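Local coordinates for protein rRNA adenine N-6-methyltransferase (PDB 6NVM) that dimethylates N6 of a single adenine of 23S rRNA using S-adenosyl-L-methionine, which lowers ribosomal affinity for macrolide, lincosamide and streptogramin B antibiotics, at residues T161-T166 with S213-L218; R61-A66 with R86-R91; E263-H268 with F289-Q294. One frame throughout, in Å; residues are numbered along the deposited sequence. Where two conformers were deposited one is given.

Contact 1 (T161-T166 with S213-L218); sequences TATMVT and SAIMRL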
loop_
_atom_site.group_PDB
_atom_site.type_symbol
_atom_site.label_atom_id
_atom_site.label_comp_id
_atom_site.label_asym_id
_atom_site.label_seq_id
_atom_site.Cartn_x
_atom_site.Cartn_y
_atom_site.Cartn_z
ATOM N N THR A 161 3.225 7.125 5.537
ATOM C CA THR A 161 2.543 6.917 4.272
ATOM C C THR A 161 3.491 6.277 3.274
ATOM O O THR A 161 4.714 6.438 3.353
ATOM C CB THR A 161 2.019 8.227 3.674
ATOM O OG1 THR A 161 3.131 9.043 3.285
ATOM C CG2 THR A 161 1.162 8.959 4.679
ATOM N N ALA A 162 2.903 5.546 2.331
ATOM C CA ALA A 162 3.626 4.982 1.203
ATOM C C ALA A 162 2.837 5.335 -0.045
ATOM O O ALA A 162 1.664 4.965 -0.164
ATOM C CB ALA A 162 3.797 3.467 1.330
ATOM N N THR A 163 3.467 6.069 -0.953
ATOM C CA THR A 163 2.842 6.516 -2.189
ATOM C C THR A 163 3.561 5.818 -3.332
ATOM O O THR A 163 4.784 5.941 -3.463
ATOM C CB THR A 163 2.929 8.036 -2.320
ATOM O OG1 THR A 163 2.279 8.641 -1.196
ATOM C CG2 THR A 163 2.254 8.519 -3.596
ATOM N N MET A 164 2.808 5.100 -4.160
ATOM C CA MET A 164 3.401 4.216 -5.149
ATOM C C MET A 164 2.698 4.366 -6.485
ATOM O O MET A 164 1.469 4.474 -6.543
ATOM C CB MET A 164 3.322 2.753 -4.696
ATOM C CG MET A 164 4.235 2.426 -3.539
ATOM S SD MET A 164 3.847 0.829 -2.800
ATOM C CE MET A 164 2.339 1.219 -1.918
ATOM N N VAL A 165 3.492 4.366 -7.553
ATOM C CA VAL A 165 2.995 4.234 -8.914
ATOM C C VAL A 165 3.136 2.764 -9.279
ATOM O O VAL A 165 4.250 2.223 -9.276
ATOM C CB VAL A 165 3.772 5.126 -9.893
ATOM C CG1 VAL A 165 3.248 4.942 -11.313
ATOM C CG2 VAL A 165 3.687 6.573 -9.466
ATOM N N THR A 166 2.013 2.111 -9.565
ATOM C CA THR A 166 1.977 0.690 -9.892
ATOM C C THR A 166 1.175 0.489 -11.171
ATOM O O THR A 166 0.591 1.425 -11.717
ATOM C CB THR A 166 1.358 -0.132 -8.752
ATOM O OG1 THR A 166 -0.052 0.129 -8.677
ATOM C CG2 THR A 166 2.003 0.216 -7.419
ATOM N N SER A 213 -1.044 2.655 -15.571
ATOM C CA SER A 213 -0.568 2.622 -14.197
ATOM C C SER A 213 -1.561 3.363 -13.303
ATOM O O SER A 213 -2.629 3.799 -13.743
ATOM C CB SER A 213 0.834 3.228 -14.105
ATOM O OG SER A 213 1.777 2.467 -14.839
ATOM N N ALA A 214 -1.186 3.521 -12.038
ATOM C CA ALA A 214 -2.034 4.209 -11.079
ATOM C C ALA A 214 -1.166 4.671 -9.923
ATOM O O ALA A 214 -0.091 4.119 -9.673
ATOM C CB ALA A 214 -3.167 3.303 -10.582
ATOM N N ILE A 215 -1.636 5.702 -9.233
ATOM C CA ILE A 215 -1.075 6.106 -7.951
ATOM C C ILE A 215 -1.959 5.526 -6.863
ATOM O O ILE A 215 -3.181 5.725 -6.874
ATOM C CB ILE A 215 -0.986 7.635 -7.821
ATOM C CG1 ILE A 215 -0.153 8.224 -8.961
ATOM C CG2 ILE A 215 -0.379 8.009 -6.472
ATOM C CD1 ILE A 215 -0.276 9.722 -9.085
ATOM N N MET A 216 -1.349 4.808 -5.929
ATOM C CA MET A 216 -2.037 4.310 -4.750
ATOM C C MET A 216 -1.229 4.698 -3.521
ATOM O O MET A 216 -0.018 4.926 -3.596
ATOM C CB MET A 216 -2.233 2.784 -4.805
ATOM C CG MET A 216 -0.946 1.975 -4.824
ATOM S SD MET A 216 -1.237 0.188 -4.761
ATOM C CE MET A 216 -1.973 0.016 -3.142
ATOM N N ARG A 217 -1.911 4.770 -2.382
ATOM C CA ARG A 217 -1.292 5.210 -1.142
ATOM C C ARG A 217 -1.727 4.317 0.009
ATOM O O ARG A 217 -2.901 3.962 0.120
ATOM C CB ARG A 217 -1.655 6.671 -0.842
ATOM C CG ARG A 217 -1.094 7.217 0.466
ATOM C CD ARG A 217 -1.363 8.720 0.586
ATOM N NE ARG A 217 -2.786 9.020 0.430
ATOM C CZ ARG A 217 -3.284 10.237 0.251
ATOM N NH1 ARG A 217 -2.481 11.291 0.202
ATOM N NH2 ARG A 217 -4.591 10.402 0.117
ATOM N N LEU A 218 -0.763 3.940 0.841
ATOM C CA LEU A 218 -1.017 3.348 2.148
ATOM C C LEU A 218 -0.788 4.405 3.218
ATOM O O LEU A 218 0.175 5.170 3.145
ATOM C CB LEU A 218 -0.090 2.158 2.419
ATOM C CG LEU A 218 0.016 1.060 1.369
ATOM C CD1 LEU A 218 0.925 -0.055 1.879
ATOM C CD2 LEU A 218 -1.350 0.525 1.030
#
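A162, M164 and T166 pair with L218, M216 and A214 as the hydrogen-bonded pairs of two antiparallel strands in the Rossmann-like sheet of a class I methyltransferase. Strand 213-220 is the reversed strand of this sheet (order 3-2-1-4-5-7-6), placed between 159-167 and 192-200. Six backbone bonds join the strands; the one from M216 N to M164 O measures 2.9 Å, and the bond from A214 N to T166 O is the most bent (137° at the hydrogen). The dense part is the face carrying A162, M164, T166, A214, M216 and L218, which helices 146-155 and 168-175 cover. In the conformer given, one of two deposited, M164 bends at chi3 (-74°) and CE meets L218 CG at 4.0 Å, the two side chains crossing obliquely. M216 SD lies 4.1 Å from T166 OG1, with the two side chains at about a right angle. On the other face, V165 and I215 pack against I62 of helix 56-65, and T163 CG2 touches I215 CG2 at 3.9 Å. V165 also lies near A140, a predicted S-adenosyl-L-methionine site, so this end of the strand probably borders the cofactor pocket. The contact is more open to solvent at S213 and R217, where less side chain packs across, although S213 CB still comes to 3.0 Å from T166 O. R217 runs beside T163, pointing the same way, before its guanidinium leaves for a salt bridge with E195 and a hydrogen bond to T65 O. The side chain of R217 meets strand 161-166 through its aliphatic stem: CG, anti to the backbone N (chi1 178°), lies 3.6 Å from A162 O and 4.0 Å from T163 OG1.

Contact 2 (R61-A66 with R86-R91); sequences RIAETA and RELADR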
loop_
_atom_site.group_PDB
_atom_site.type_symbol
_atom_site.label_atom_id
_atom_site.label_comp_id
_atom_site.label_asym_id
_atom_site.label_seq_id
_atom_site.Cartn_x
_atom_site.Cartn_y
_atom_site.Cartn_z
ATOM N N ARG A 61 1.484 15.631 -8.649
ATOM C CA ARG A 61 0.410 14.955 -7.929
ATOM C C ARG A 61 0.963 13.919 -6.960
ATOM O O ARG A 61 0.488 13.801 -5.823
ATOM C CB ARG A 61 -0.538 14.305 -8.940
ATOM C CG ARG A 61 -1.747 13.624 -8.342
ATOM C CD ARG A 61 -2.733 14.639 -7.817
ATOM N NE ARG A 61 -3.991 14.014 -7.426
ATOM C CZ ARG A 61 -4.967 14.641 -6.781
ATOM N NH1 ARG A 61 -4.831 15.919 -6.444
ATOM N NH2 ARG A 61 -6.078 13.989 -6.466
ATOM N N ILE A 62 1.976 13.164 -7.387
ATOM C CA ILE A 62 2.608 12.190 -6.505
ATOM C C ILE A 62 3.192 12.884 -5.281
ATOM O O ILE A 62 2.987 12.449 -4.139
ATOM C CB ILE A 62 3.684 11.400 -7.271
ATOM C CG1 ILE A 62 3.042 10.617 -8.419
ATOM C CG2 ILE A 62 4.438 10.469 -6.328
ATOM C CD1 ILE A 62 4.032 10.091 -9.436
ATOM N N ALA A 63 3.943 13.965 -5.500
ATOM C CA ALA A 63 4.600 14.640 -4.387
ATOM C C ALA A 63 3.581 15.179 -3.388
ATOM O O ALA A 63 3.776 15.075 -2.171
ATOM C CB ALA A 63 5.492 15.764 -4.912
ATOM N N GLU A 64 2.483 15.757 -3.886
ATOM C CA GLU A 64 1.432 16.248 -3.000
ATOM C C GLU A 64 0.706 15.106 -2.291
ATOM O O GLU A 64 0.297 15.254 -1.133
ATOM C CB GLU A 64 0.452 17.104 -3.806
ATOM C CG GLU A 64 1.093 18.368 -4.380
ATOM C CD GLU A 64 0.297 18.988 -5.517
ATOM O OE1 GLU A 64 -0.543 18.286 -6.123
ATOM O OE2 GLU A 64 0.520 20.184 -5.809
ATOM N N THR A 65 0.560 13.958 -2.955
ATOM C CA THR A 65 -0.113 12.814 -2.347
ATOM C C THR A 65 0.654 12.271 -1.149
ATOM O O THR A 65 0.054 11.681 -0.241
ATOM C CB THR A 65 -0.289 11.705 -3.393
ATOM O OG1 THR A 65 -1.188 12.148 -4.412
ATOM C CG2 THR A 65 -0.830 10.422 -2.772
ATOM N N ALA A 66 1.976 12.433 -1.134
ATOM C CA ALA A 66 2.784 11.792 -0.109
ATOM C C ALA A 66 2.612 12.417 1.270
ATOM O O ALA A 66 3.125 11.860 2.244
ATOM C CB ALA A 66 4.252 11.827 -0.526
ATOM N N ARG A 86 13.364 15.777 -6.938
ATOM C CA ARG A 86 13.474 17.210 -6.660
ATOM C C ARG A 86 12.222 17.738 -5.973
ATOM O O ARG A 86 12.301 18.531 -5.024
ATOM C CB ARG A 86 13.709 17.978 -7.959
ATOM C CG ARG A 86 14.975 17.602 -8.724
ATOM C CD ARG A 86 14.971 18.231 -10.120
ATOM N NE ARG A 86 15.964 17.631 -11.012
ATOM C CZ ARG A 86 17.162 18.139 -11.278
ATOM N NH1 ARG A 86 17.553 19.288 -10.737
ATOM N NH2 ARG A 86 17.973 17.499 -12.111
ATOM N N GLU A 87 11.050 17.310 -6.442
ATOM C CA GLU A 87 9.809 17.818 -5.872
ATOM C C GLU A 87 9.558 17.262 -4.477
ATOM O O GLU A 87 8.991 17.961 -3.629
ATOM C CB GLU A 87 8.658 17.521 -6.828
ATOM C CG GLU A 87 8.911 18.203 -8.172
ATOM C CD GLU A 87 7.698 18.294 -9.064
ATOM O OE1 GLU A 87 6.563 18.147 -8.556
ATOM O OE2 GLU A 87 7.894 18.522 -10.282
ATOM N N LEU A 88 9.997 16.030 -4.207
ATOM C CA LEU A 88 9.945 15.511 -2.848
ATOM C C LEU A 88 10.879 16.283 -1.926
ATOM O O LEU A 88 10.518 16.593 -0.783
ATOM C CB LEU A 88 10.319 14.032 -2.833
ATOM C CG LEU A 88 9.485 13.099 -3.700
ATOM C CD1 LEU A 88 10.112 11.712 -3.710
ATOM C CD2 LEU A 88 8.055 13.053 -3.202
ATOM N N ALA A 89 12.090 16.584 -2.400
ATOM C CA ALA A 89 13.074 17.286 -1.582
ATOM C C ALA A 89 12.658 18.719 -1.266
ATOM O O ALA A 89 13.103 19.269 -0.255
ATOM C CB ALA A 89 14.433 17.286 -2.277
ATOM N N ASP A 90 11.805 19.324 -2.098
ATOM C CA ASP A 90 11.272 20.650 -1.811
ATOM C C ASP A 90 10.339 20.665 -0.606
ATOM O O ASP A 90 10.130 21.729 -0.009
ATOM C CB ASP A 90 10.494 21.186 -3.014
ATOM C CG ASP A 90 11.390 21.690 -4.126
ATOM O OD1 ASP A 90 12.591 21.912 -3.878
ATOM O OD2 ASP A 90 10.871 21.881 -5.249
ATOM N N ARG A 91 9.753 19.524 -0.255
ATOM C CA ARG A 91 8.707 19.462 0.754
ATOM C C ARG A 91 9.109 18.710 2.013
ATOM O O ARG A 91 8.582 19.011 3.086
ATOM C CB ARG A 91 7.456 18.796 0.161
ATOM C CG ARG A 91 6.855 19.538 -1.037
ATOM C CD ARG A 91 5.900 18.642 -1.827
ATOM N NE ARG A 91 5.102 19.393 -2.799
ATOM C CZ ARG A 91 5.534 19.789 -3.994
ATOM N NH1 ARG A 91 6.774 19.527 -4.388
ATOM N NH2 ARG A 91 4.725 20.465 -4.801
#
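A63 presents its methyl group to segment 86-91 and meets E87, L88 and R91 there. Its CB lies 4.1 Å from E87 CB, and L88 reaches the same residue with one branch, CD2, which comes to 4.0 Å from A63 CA. The R91 guanidinium comes over the methyl: A63 CB sits 3.8 Å above the guanidinium plane, offset toward its rim, with NH1 the nearest nitrogen. E64 flanks this group obliquely through CG, 4.2 Å from R91 NH2. No hydrogen bond crosses between 61-66 and 86-91, and the small alanine lets the backbones approach to 5.6 Å between A63 CA and L88 CA.

The next shell sets the guanidinium. R91 NH1 donates to E87 O at 2.8 Å; this oxygen lies nearly in the guanidinium plane, although the donor stands above the carbonyl plane. The R91 chain is extended from CG to NE and then turns at chi4 (80°), which puts CZ where the flat group can make this bond and still lie over A63. L68 also touches the side chains of both L88 and R91. Farther out, I62 and A66 pack on strands 159-167 and 135-140, and L88 joins them on V138. Helices 56-65 and 83-89 thus meet side by side on one face of the Rossmann-like methyltransferase sheet, their buried side resting on its strands.

Across the segments the contact mixes methyl and methylene packing with a guanidinium lying over the alanine methyl. E64 OE2 and R91 NH2 are 4.3 Å apart, beyond a salt bridge, so their attraction is probably a modest, diffuse addition to the packing of the alanine methyl.

Contact 3 (E263-H268 with F289-Q294); sequences EAALDH and FERLDQ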
loop_
_atom_site.group_PDB
_atom_site.type_symbol
_atom_site.label_atom_id
_atom_site.label_comp_id
_atom_site.label_asym_id
_atom_site.label_seq_id
_atom_site.Cartn_x
_atom_site.Cartn_y
_atom_site.Cartn_z
ATOM N N GLU A 263 -25.076 -16.346 12.309
ATOM C CA GLU A 263 -26.211 -15.682 11.677
ATOM C C GLU A 263 -26.340 -14.247 12.165
ATOM O O GLU A 263 -26.545 -13.326 11.364
ATOM C CB GLU A 263 -27.503 -16.464 11.948
ATOM C CG GLU A 263 -28.754 -15.800 11.361
ATOM C CD GLU A 263 -30.012 -16.647 11.483
ATOM O OE1 GLU A 263 -29.908 -17.819 11.906
ATOM O OE2 GLU A 263 -31.105 -16.139 11.149
ATOM N N ALA A 264 -26.205 -14.033 13.475
ATOM C CA ALA A 264 -26.307 -12.681 14.018
ATOM C C ALA A 264 -25.199 -11.782 13.478
ATOM O O ALA A 264 -25.420 -10.588 13.234
ATOM C CB ALA A 264 -26.257 -12.725 15.546
ATOM N N ALA A 265 -23.996 -12.337 13.299
ATOM C CA ALA A 265 -22.860 -11.537 12.843
ATOM C C ALA A 265 -23.004 -11.158 11.376
ATOM O O ALA A 265 -22.747 -10.012 10.993
ATOM C CB ALA A 265 -21.559 -12.303 13.068
ATOM N N LEU A 266 -23.388 -12.116 10.534
ATOM C CA LEU A 266 -23.650 -11.810 9.132
ATOM C C LEU A 266 -24.677 -10.694 9.002
ATOM O O LEU A 266 -24.467 -9.719 8.269
ATOM C CB LEU A 266 -24.120 -13.071 8.405
ATOM C CG LEU A 266 -23.057 -14.152 8.224
ATOM C CD1 LEU A 266 -23.700 -15.459 7.770
ATOM C CD2 LEU A 266 -21.993 -13.713 7.227
ATOM N N ASP A 267 -25.793 -10.808 9.728
ATOM C CA ASP A 267 -26.828 -9.785 9.648
ATOM C C ASP A 267 -26.307 -8.436 10.143
ATOM O O ASP A 267 -26.589 -7.395 9.542
ATOM C CB ASP A 267 -28.058 -10.216 10.450
ATOM C CG ASP A 267 -28.888 -11.288 9.741
ATOM O OD1 ASP A 267 -28.545 -11.679 8.600
ATOM O OD2 ASP A 267 -29.897 -11.739 10.328
ATOM N N HIS A 268 -25.548 -8.436 11.242
ATOM C CA HIS A 268 -24.973 -7.196 11.755
ATOM C C HIS A 268 -24.081 -6.531 10.713
ATOM O O HIS A 268 -24.107 -5.303 10.547
ATOM C CB HIS A 268 -24.190 -7.488 13.042
ATOM C CG HIS A 268 -23.533 -6.283 13.639
ATOM N ND1 HIS A 268 -24.242 -5.168 14.031
ATOM C CD2 HIS A 268 -22.231 -6.018 13.909
ATOM C CE1 HIS A 268 -23.404 -4.266 14.515
ATOM N NE2 HIS A 268 -22.179 -4.758 14.453
ATOM N N PHE A 289 -16.603 -9.184 12.585
ATOM C CA PHE A 289 -15.762 -9.603 13.701
ATOM C C PHE A 289 -16.298 -9.062 15.017
ATOM O O PHE A 289 -16.301 -9.767 16.030
ATOM C CB PHE A 289 -14.321 -9.137 13.486
ATOM C CG PHE A 289 -13.426 -9.431 14.658
ATOM C CD1 PHE A 289 -13.041 -10.731 14.934
ATOM C CD2 PHE A 289 -12.993 -8.415 15.495
ATOM C CE1 PHE A 289 -12.235 -11.014 16.017
ATOM C CE2 PHE A 289 -12.184 -8.691 16.583
ATOM C CZ PHE A 289 -11.807 -9.994 16.846
ATOM N N GLU A 290 -16.749 -7.807 15.013
ATOM C CA GLU A 290 -17.303 -7.196 16.215
ATOM C C GLU A 290 -18.365 -8.087 16.844
ATOM O O GLU A 290 -18.326 -8.371 18.043
ATOM C CB GLU A 290 -17.880 -5.829 15.853
ATOM C CG GLU A 290 -18.518 -5.069 16.999
ATOM C CD GLU A 290 -19.071 -3.722 16.552
ATOM O OE1 GLU A 290 -19.686 -3.654 15.459
ATOM O OE2 GLU A 290 -18.874 -2.733 17.287
ATOM N N ARG A 291 -19.327 -8.541 16.040
ATOM C CA ARG A 291 -20.403 -9.362 16.584
ATOM C C ARG A 291 -19.915 -10.765 16.915
ATOM O O ARG A 291 -20.328 -11.350 17.923
ATOM C CB ARG A 291 -21.575 -9.418 15.601
ATOM C CG ARG A 291 -22.775 -10.219 16.109
ATOM C CD ARG A 291 -23.300 -9.684 17.446
ATOM N NE ARG A 291 -24.426 -10.471 17.942
ATOM C CZ ARG A 291 -24.307 -11.610 18.620
ATOM N NH1 ARG A 291 -23.105 -12.110 18.891
ATOM N NH2 ARG A 291 -25.393 -12.255 19.028
ATOM N N LEU A 292 -19.039 -11.331 16.081
ATOM C CA LEU A 292 -18.541 -12.671 16.368
ATOM C C LEU A 292 -17.712 -12.703 17.640
ATOM O O LEU A 292 -17.723 -13.709 18.358
ATOM C CB LEU A 292 -17.706 -13.195 15.204
ATOM C CG LEU A 292 -18.486 -13.650 13.972
ATOM C CD1 LEU A 292 -17.518 -14.072 12.907
ATOM C CD2 LEU A 292 -19.435 -14.795 14.307
ATOM N N ASP A 293 -16.996 -11.623 17.937
ATOM C CA ASP A 293 -16.057 -11.613 19.049
ATOM C C ASP A 293 -16.721 -11.341 20.392
ATOM O O ASP A 293 -16.013 -11.231 21.400
ATOM C CB ASP A 293 -14.964 -10.577 18.794
ATOM C CG ASP A 293 -13.694 -10.873 19.559
ATOM O OD1 ASP A 293 -13.278 -12.052 19.581
ATOM O OD2 ASP A 293 -13.094 -9.924 20.109
ATOM N N GLN A 294 -18.045 -11.225 20.434
ATOM C CA GLN A 294 -18.749 -11.036 21.697
ATOM C C GLN A 294 -18.934 -12.364 22.423
ATOM O O GLN A 294 -19.491 -13.310 21.868
ATOM C CB GLN A 294 -20.106 -10.373 21.464
ATOM C CG GLN A 294 -20.022 -8.931 20.999
ATOM C CD GLN A 294 -21.388 -8.275 20.905
ATOM O OE1 GLN A 294 -22.406 -8.880 21.249
ATOM N NE2 GLN A 294 -21.417 -7.032 20.434
#
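Two helices of the all-helical C-terminal region, 259-269 and 282-292, meet here beyond the Rossmann-like part of the methyltransferase, at A265 with R291 and L292 and at H268 with E290. The buried side is very close. A265 CB fits against the branch point of L292, 3.5 Å from its CG, tighter than usual for two carbons, and equally near CD2. R291 adds its own stem, with CG 3.5 Å from A265 CA; the alanine lets the backbones come within 5.0 Å of each other at the A265 and R291 CA atoms. L292 also touches M237 and L253, which ties this pair of helices to 228-243 and 249-254.

Toward the outside the contact turns polar. The R291 chain bends at chi2, which turns CD aside, and the guanidinium beyond it lies with one face over A264 CB, NH2 coming to 3.6 Å. H268 has CG anti to its backbone N (chi1 179°), and its ring reaches across to the second helix, passing R291 CB at 3.9 Å from CD2. E290, itself extended beyond CG, brings its carboxylate to the ring edge. This histidine-carboxylate pair lies among exposed residues, away from the predicted cofactor sites. Its two flat groups are turned 53° apart: the oxygen lies in the plane of the ring, but the nitrogen stands above the plane of the carboxylate. H268 NE2 donates to E290 OE1 at 2.9 Å, almost straight, with 171° at the hydrogen.

Contacts 1 and 2 belong to the same Rossmann-like body: contact 1 is a buried pair of strands in its sheet, held by regular backbone bonds, while contact 2 joins two helices lying on that sheet and is only partly buried. They touch directly, through T161 OG1 to A66 O and I215 against I62, so helix 56-65 serves both. Contact 3, partly buried with an exposed polar side, stands apart among the C-terminal helices, its centre about 33 Å from that of contact 1 and 43 Å from that of contact 2. Contacts 2 and 3 both set an alanine against a leucine and an arginine, but only contact 3 adds a side-chain hydrogen bond across its segments.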